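Local coordinates for hydrolase, isochorismatase family (Pseudomonas putida KT2440, PDB 4H17), which catalyses, as an isochorismatase, the hydrolysis of the vinyl ether bond of isochorismate, releasing pyruvate and a dihydroxylated cyclohexadiene carboxylate, at the interface of chains A and B. Numbering follows the deposited sequence. Chains: chain A/B, Hydrolase, isochorismatase family.

Contact 1: the interface of chains A and B. Residues chain A 164-166, 170; chain B 155, 177, 180-181.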
ATOM      1  N   ALA A 164       7.106 -12.470  -8.452  1.00 13.87           N
ATOM      2  CA  ALA A 164       6.345 -13.110  -9.496  1.00 13.43           C
ATOM      3  C   ALA A 164       5.235 -12.232 -10.027  1.00 11.96           C
ATOM      4  O   ALA A 164       4.526 -11.611  -9.277  1.00 12.25           O
ATOM      5  CB  ALA A 164       5.763 -14.417  -9.011  1.00 13.31           C
ATOM      6  N   PHE A 165       5.083 -12.243 -11.337  1.00 12.48           N
ATOM      7  CA  PHE A 165       3.869 -11.792 -12.005  1.00 14.06           C
ATOM      8  C   PHE A 165       3.474 -12.935 -12.952  1.00 11.62           C
ATOM      9  O   PHE A 165       4.089 -13.179 -14.025  1.00 11.85           O
ATOM     10  CB  PHE A 165       4.081 -10.460 -12.737  1.00 16.07           C
ATOM     11  CG  PHE A 165       2.868  -9.990 -13.408  1.00 18.36           C
ATOM     12  CD1 PHE A 165       1.851  -9.448 -12.646  1.00 15.17           C
ATOM     13  CD2 PHE A 165       2.675 -10.202 -14.756  1.00 15.30           C
ATOM     14  CE1 PHE A 165       0.661  -9.084 -13.231  1.00 19.22           C
ATOM     15  CE2 PHE A 165       1.472  -9.841 -15.346  1.00 17.87           C
ATOM     16  CZ  PHE A 165       0.470  -9.280 -14.569  1.00 15.70           C
ATOM     17  N   LYS A 166       2.492 -13.711 -12.524  1.00 13.20           N
ATOM     18  CA  LYS A 166       2.083 -14.911 -13.250  1.00 12.29           C
ATOM     19  C   LYS A 166       3.286 -15.838 -13.432  1.00 14.44           C
ATOM     20  O   LYS A 166       4.039 -16.022 -12.487  1.00 13.53           O
ATOM     21  CB  LYS A 166       1.330 -14.558 -14.535  1.00 13.79           C
ATOM     22  CG  LYS A 166       0.155 -13.650 -14.216  1.00 15.99           C
ATOM     23  CD  LYS A 166      -0.701 -13.319 -15.420  1.00 15.32           C
ATOM     24  CE  LYS A 166      -1.735 -12.214 -15.129  1.00 18.51           C
ATOM     25  NZ  LYS A 166      -2.993 -12.756 -14.524  1.00 24.29           N
ATOM     26  N   ILE A 170       9.343  -9.976 -12.137  1.00 13.53           N
ATOM     27  CA  ILE A 170       9.647  -8.546 -12.166  1.00 14.00           C
ATOM     28  C   ILE A 170      10.847  -8.314 -11.240  1.00 12.97           C
ATOM     29  O   ILE A 170      10.797  -8.636 -10.036  1.00 14.43           O
ATOM     30  CB  ILE A 170       8.474  -7.677 -11.722  1.00 13.67           C
ATOM     31  CG1 ILE A 170       7.231  -7.916 -12.606  1.00 14.98           C
ATOM     32  CG2 ILE A 170       8.889  -6.199 -11.762  1.00 12.10           C
ATOM     33  CD1 ILE A 170       5.937  -7.312 -12.138  1.00 15.36           C
TER
ATOM     34  N   GLU B 155      -7.709  -7.741 -11.521  1.00 12.84           N
ATOM     35  CA  GLU B 155      -6.639  -6.916 -12.048  1.00 13.47           C
ATOM     36  C   GLU B 155      -7.036  -6.182 -13.337  1.00 13.09           C
ATOM     37  O   GLU B 155      -6.543  -5.094 -13.628  1.00 16.34           O
ATOM     38  CB  GLU B 155      -5.376  -7.745 -12.310  1.00 14.81           C
ATOM     39  CG  GLU B 155      -5.645  -8.899 -13.249  1.00 16.11           C
ATOM     40  CD  GLU B 155      -4.506  -9.896 -13.262  1.00 24.68           C
ATOM     41  OE1 GLU B 155      -3.332  -9.458 -13.192  1.00 26.98           O
ATOM     42  OE2 GLU B 155      -4.786 -11.125 -13.339  1.00 25.37           O
ATOM     43  N   GLN B 177       1.135  -3.404 -13.339  1.00 13.19           N
ATOM     44  CA  GLN B 177       1.701  -4.745 -13.257  1.00 13.76           C
ATOM     45  C   GLN B 177       2.504  -4.935 -11.974  1.00 12.64           C
ATOM     46  O   GLN B 177       2.395  -5.937 -11.307  1.00 13.93           O
ATOM     47  CB  GLN B 177       2.544  -5.040 -14.479  1.00 15.42           C
ATOM     48  CG  GLN B 177       2.811  -6.511 -14.664  1.00 16.57           C
ATOM     49  CD  GLN B 177       3.402  -6.802 -16.014  1.00 23.43           C
ATOM     50  OE1 GLN B 177       4.595  -6.922 -16.136  1.00 25.50           O
ATOM     51  NE2 GLN B 177       2.568  -6.875 -17.030  1.00 26.16           N
HETATM   52  N   MSE B 180       0.223  -5.268  -9.086  1.00 11.69           N
HETATM   53  CA  MSE B 180      -0.439  -6.586  -9.083  1.00 12.94           C
HETATM   54  C   MSE B 180       0.502  -7.639  -8.514  1.00 12.02           C
HETATM   55  O   MSE B 180       0.074  -8.482  -7.732  1.00 12.28           O
HETATM   56  CB  MSE B 180      -0.977  -7.012 -10.441  1.00 12.56           C
HETATM   57  CG  MSE B 180      -2.138  -6.193 -11.033  1.00 12.86           C
HETATM   58 SE   MSE B 180      -3.581  -5.879  -9.808  0.75 13.25          SE
HETATM   59  CE  MSE B 180      -3.149  -4.054  -9.234  1.00 18.15           C
ATOM     60  N   ALA B 181       1.784  -7.567  -8.855  1.00 10.75           N
ATOM     61  CA  ALA B 181       2.791  -8.506  -8.301  1.00  9.75           C
ATOM     62  C   ALA B 181       2.914  -8.300  -6.760  1.00  9.30           C
ATOM     63  O   ALA B 181       2.972  -9.292  -5.944  1.00 11.59           O
ATOM     64  CB  ALA B 181       4.132  -8.310  -8.991  1.00 10.50           C
TER
HETATM   65  O   HOH W   1       3.835 -11.960  -6.650  1.00 14.20           O
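The phenyl ring of A:Phe165 lies flat against the side chain of B:Gln177. The methylene CG of B:Gln177 stands over the middle of the ring, 3.4 Å from its centroid, in a CH-pi contact. Beyond CG the glutamine runs on extended, and its terminal amide stacks over the rim, its plane only 16° from that of the ring, with amide NE2 of B:Gln177 3.6 Å from CE2 of A:Phe165. Glutamine suits this place because it offers both an aliphatic stem and a flat polar end to one aromatic face. Beside it, CB of the selenomethionine B:Met180 touches ring carbon CE1 of A:Phe165 at 3.8 Å, closing in on the rim.

A:Lys166 and B:Glu155 meet tip to tip. The ammonium NZ of A:Lys166 donates to carboxylate oxygen OE2 of B:Glu155 at 2.7 Å, a salt bridge in which NZ comes from the syn side of OE2, 26° out of the carboxylate plane. The lysine stays extended until its last carbon bond, where a bend turns NZ toward the acid; its CG meanwhile lies toward the rim of the opposite face of A:Phe165, so the ring lies between B:Gln177 and the lysine stem of its own chain.

A further apolar contact lies beside the ring. The methyl CB of B:Ala181 sits 3.8 Å from CD1 of A:Ile170 and 3.3 Å from the backbone O of A:Ala164; alanine's short methyl lets the helix lie near the strand. A water links the carbonyl oxygens of A:Ala164 and B:Ala181, each of which can only accept.

With CG anti to the backbone N (chi1 -180°), A:Phe165 projects its ring from strand 163-165 onto the partner. A:Lys166 lies in the tight turn leading to strand 168-170, which supplies A:Ile170. This paired-strand projection packs on helix 172-186 of chain B, while B:Glu155 reaches in from the loop just after strand 150-154.

Contact 2: the interface of chains A and B. Residues chain A 134, 138, 142, 175, 179, 182; chain B 134, 138, 142, 175, 179, 182.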
ATOM      1  N   HIS A 134       7.732  -2.869  -0.517  1.00 11.17           N
ATOM      2  CA  HIS A 134       6.363  -2.993  -1.078  1.00 11.38           C
ATOM      3  C   HIS A 134       5.339  -3.506  -0.056  1.00 12.36           C
ATOM      4  O   HIS A 134       4.139  -3.493  -0.320  1.00 12.04           O
ATOM      5  CB  HIS A 134       6.320  -3.880  -2.322  1.00 12.67           C
ATOM      6  CG  HIS A 134       6.629  -5.305  -2.041  1.00 10.40           C
ATOM      7  ND1 HIS A 134       7.901  -5.744  -1.770  1.00 10.51           N
ATOM      8  CD2 HIS A 134       5.827  -6.386  -1.911  1.00 10.42           C
ATOM      9  CE1 HIS A 134       7.878  -7.029  -1.486  1.00 11.33           C
ATOM     10  NE2 HIS A 134       6.638  -7.453  -1.609  1.00 10.24           N
ATOM     11  N   SER A 138       5.568   0.088   2.786  1.00 12.57           N
ATOM     12  CA  SER A 138       4.427   0.690   2.094  1.00 14.71           C
ATOM     13  C   SER A 138       3.192   0.710   2.981  1.00 14.11           C
ATOM     14  O   SER A 138       2.515   1.771   3.121  1.00 12.43           O
ATOM     15  CB  SER A 138       4.134  -0.063   0.789  1.00 15.52           C
ATOM     16  OG  SER A 138       3.043   0.579   0.147  1.00 16.82           O
ATOM     17  N   ARG A 142       1.506   4.086   4.582  1.00 12.05           N
ATOM     18  CA  ARG A 142       0.102   4.397   4.256  1.00 13.29           C
ATOM     19  C   ARG A 142      -0.734   4.601   5.526  1.00 11.29           C
ATOM     20  O   ARG A 142      -1.489   5.572   5.618  1.00 13.88           O
ATOM     21  CB  ARG A 142      -0.516   3.300   3.392  1.00 12.87           C
ATOM     22  CG  ARG A 142       0.116   3.168   1.981  1.00 12.72           C
ATOM     23  CD  ARG A 142      -0.288   1.894   1.275  1.00 13.18           C
ATOM     24  NE  ARG A 142       0.390   1.690  -0.016  1.00 14.87           N
ATOM     25  CZ  ARG A 142      -0.114   2.048  -1.197  1.00 14.97           C
ATOM     26  NH1 ARG A 142      -1.310   2.593  -1.293  1.00 16.21           N
ATOM     27  NH2 ARG A 142       0.585   1.814  -2.317  1.00 16.13           N
ATOM     28  N   ILE A 175      10.243  -3.287  -9.117  1.00 11.30           N
ATOM     29  CA  ILE A 175       9.277  -3.193  -8.018  1.00 11.26           C
ATOM     30  C   ILE A 175       9.562  -1.981  -7.127  1.00 13.42           C
ATOM     31  O   ILE A 175       8.673  -1.260  -6.746  1.00 14.02           O
ATOM     32  CB  ILE A 175       9.303  -4.445  -7.121  1.00 10.58           C
ATOM     33  CG1 ILE A 175       8.939  -5.710  -7.903  1.00 11.85           C
ATOM     34  CG2 ILE A 175       8.407  -4.222  -5.908  1.00 10.76           C
ATOM     35  CD1 ILE A 175       7.574  -5.743  -8.555  1.00 13.30           C
ATOM     36  N   GLU A 179       7.242   1.318  -6.509  1.00 11.92           N
ATOM     37  CA  GLU A 179       6.702   1.651  -5.201  1.00 12.93           C
ATOM     38  C   GLU A 179       7.165   3.008  -4.705  1.00 11.42           C
ATOM     39  O   GLU A 179       6.390   3.685  -4.060  1.00 12.68           O
ATOM     40  CB  GLU A 179       6.899   0.574  -4.165  1.00 15.00           C
ATOM     41  CG  GLU A 179       5.800   0.657  -3.042  1.00 21.35           C
ATOM     42  CD  GLU A 179       4.351   0.279  -3.440  1.00 29.67           C
ATOM     43  OE1 GLU A 179       4.109  -0.208  -4.576  1.00 28.30           O
ATOM     44  OE2 GLU A 179       3.402   0.472  -2.611  1.00 25.91           O
ATOM     45  N   VAL A 182       4.926   5.439  -6.455  1.00 11.31           N
ATOM     46  CA  VAL A 182       3.601   5.321  -5.802  1.00 14.29           C
ATOM     47  C   VAL A 182       3.578   6.081  -4.462  1.00 17.12           C
ATOM     48  O   VAL A 182       2.680   6.878  -4.189  1.00 14.58           O
ATOM     49  CB  VAL A 182       3.232   3.825  -5.630  1.00 14.59           C
ATOM     50  CG1 VAL A 182       2.151   3.595  -4.579  1.00 16.74           C
ATOM     51  CG2 VAL A 182       2.868   3.218  -6.980  1.00 13.98           C
TER
ATOM     52  N   HIS B 134      -2.992   1.818  -7.432  1.00 12.50           N
ATOM     53  CA  HIS B 134      -1.853   1.985  -6.503  1.00 15.35           C
ATOM     54  C   HIS B 134      -2.166   2.793  -5.243  1.00 16.39           C
ATOM     55  O   HIS B 134      -1.384   2.808  -4.307  1.00 14.37           O
ATOM     56  CB  HIS B 134      -0.679   2.666  -7.192  1.00 12.96           C
ATOM     57  CG  HIS B 134      -0.961   4.080  -7.536  1.00 13.22           C
ATOM     58  ND1 HIS B 134      -1.727   4.423  -8.618  1.00 15.38           N
ATOM     59  CD2 HIS B 134      -0.537   5.234  -6.982  1.00 14.36           C
ATOM     60  CE1 HIS B 134      -1.843   5.739  -8.664  1.00 14.92           C
ATOM     61  NE2 HIS B 134      -1.123   6.257  -7.690  1.00 14.21           N
ATOM     62  N   SER B 138      -5.088  -0.270  -3.489  1.00 10.73           N
ATOM     63  CA  SER B 138      -3.945  -0.865  -2.723  1.00 10.80           C
ATOM     64  C   SER B 138      -4.079  -0.585  -1.231  1.00 12.42           C
ATOM     65  O   SER B 138      -4.003  -1.507  -0.400  1.00 12.66           O
ATOM     66  CB  SER B 138      -2.612  -0.336  -3.244  1.00 14.79           C
ATOM     67  OG  SER B 138      -1.557  -0.925  -2.514  1.00 13.75           O
ATOM     68  N   ARG B 142      -4.849  -3.433   1.602  1.00 10.25           N
ATOM     69  CA  ARG B 142      -3.898  -3.576   2.716  1.00 10.71           C
ATOM     70  C   ARG B 142      -4.592  -3.472   4.083  1.00 11.91           C
ATOM     71  O   ARG B 142      -4.322  -4.254   4.967  1.00 13.40           O
ATOM     72  CB  ARG B 142      -2.727  -2.608   2.602  1.00 12.15           C
ATOM     73  CG  ARG B 142      -1.886  -2.778   1.346  1.00 10.79           C
ATOM     74  CD  ARG B 142      -0.978  -1.583   1.148  1.00 10.09           C
ATOM     75  NE  ARG B 142      -0.176  -1.688  -0.073  1.00 11.13           N
ATOM     76  CZ  ARG B 142       1.060  -2.160  -0.133  1.00 11.65           C
ATOM     77  NH1 ARG B 142       1.647  -2.635   0.963  1.00 13.04           N
ATOM     78  NH2 ARG B 142       1.676  -2.216  -1.299  1.00 16.17           N
ATOM     79  N   ILE B 175       3.289   0.518 -13.657  1.00 12.19           N
ATOM     80  CA  ILE B 175       2.784   0.724 -12.286  1.00 12.51           C
ATOM     81  C   ILE B 175       1.801  -0.401 -11.961  1.00 11.08           C
ATOM     82  O   ILE B 175       1.874  -0.983 -10.884  1.00 12.50           O
ATOM     83  CB  ILE B 175       2.103   2.092 -12.085  1.00 11.67           C
ATOM     84  CG1 ILE B 175       3.099   3.228 -12.290  1.00 12.26           C
ATOM     85  CG2 ILE B 175       1.457   2.202 -10.696  1.00 10.38           C
ATOM     86  CD1 ILE B 175       4.338   3.280 -11.400  1.00 13.96           C
ATOM     87  N   GLU B 179       2.189  -3.253  -9.149  1.00 13.29           N
ATOM     88  CA  GLU B 179       1.310  -3.327  -8.012  1.00 11.09           C
ATOM     89  C   GLU B 179       0.531  -4.654  -7.951  1.00 13.44           C
ATOM     90  O   GLU B 179       0.255  -5.129  -6.842  1.00 11.59           O
ATOM     91  CB  GLU B 179       0.367  -2.126  -7.842  1.00 14.82           C
ATOM     92  CG  GLU B 179      -0.096  -1.899  -6.366  1.00 19.36           C
ATOM     93  CD  GLU B 179       0.975  -1.386  -5.374  1.00 24.28           C
ATOM     94  OE1 GLU B 179       2.109  -1.060  -5.787  1.00 30.97           O
ATOM     95  OE2 GLU B 179       0.695  -1.312  -4.129  1.00 26.68           O
ATOM     96  N   VAL B 182       2.947  -7.039  -6.350  1.00 10.71           N
ATOM     97  CA  VAL B 182       2.965  -6.649  -4.924  1.00 12.42           C
ATOM     98  C   VAL B 182       1.749  -7.174  -4.139  1.00 11.80           C
ATOM     99  O   VAL B 182       1.853  -7.764  -3.067  1.00 11.37           O
ATOM    100  CB  VAL B 182       3.096  -5.099  -4.842  1.00 12.14           C
ATOM    101  CG1 VAL B 182       2.736  -4.557  -3.452  1.00 11.38           C
ATOM    102  CG2 VAL B 182       4.487  -4.680  -5.229  1.00 12.60           C
TER
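A:Val182 and B:His134 run antiparallel alongside one another, methyl CG2 of A:Val182 resting 3.6 Å from CB of B:His134 while CG1 meets the imidazole at its edge. A beta-branched valine fits well here, since one methyl packs on CB while the other reaches the ring edge; B:Ile175 adds its CG2 to the same apolar patch.

A:Arg142 leaves its helix with CG anti to the carbonyl carbon (chi1 -66°) and runs extended to NE, which carries the guanidinium across to the backbone of B:His134. Its NH1 and NH2 both donate to B:His134 O, NH2 at 3.0 Å, and that oxygen lies in the guanidinium plane. Within its own chain, NE of A:Arg142 makes a nearly straight bond (174°) of 2.9 Å to the hydroxyl OG of A:Ser138, and NH2 also meets OE2 of A:Glu179 at 3.1 Å, which fixes the group's rotation. OG of B:Ser138 sits over one face, toward the rim. The two Arg142 side chains run nearly perpendicular, yet their guanidinium planes are close to parallel (6°).

OE1 of A:Glu179 lies 2.5 Å from OE1 of B:Glu179, with the carboxylates nearly coplanar; a shared proton could account for such closeness, and the arginines, beside the OE2 atoms, would probably ease any repulsion.

A leucine in place of A:Arg142 would probably leave B:His134 O without its paired donors and A:Glu179 without its same-chain countercharge.

The site lies around the two-fold axis, where helices 133-146 and 172-186 of both chains pack together.

Contact 1 and contact 2 belong to one two-fold interface, with the centres of their C-alpha atoms about 12 Å apart. Helix 172-186 of chain B connects them: B:Gln177, B:Met180 and B:Ala181 serve contact 1, while B:Ile175, B:Glu179 and B:Val182 serve contact 2. Contact 2 pairs the same residues from both chains around the axis, whereas contact 1 lies to one side and recurs with the chains exchanged. A polar, charged centre thus has a strand-on-helix contact on each flank. Such extensive mutual fitting suggests a genuine dimer, although the crystal structure alone does not prove it.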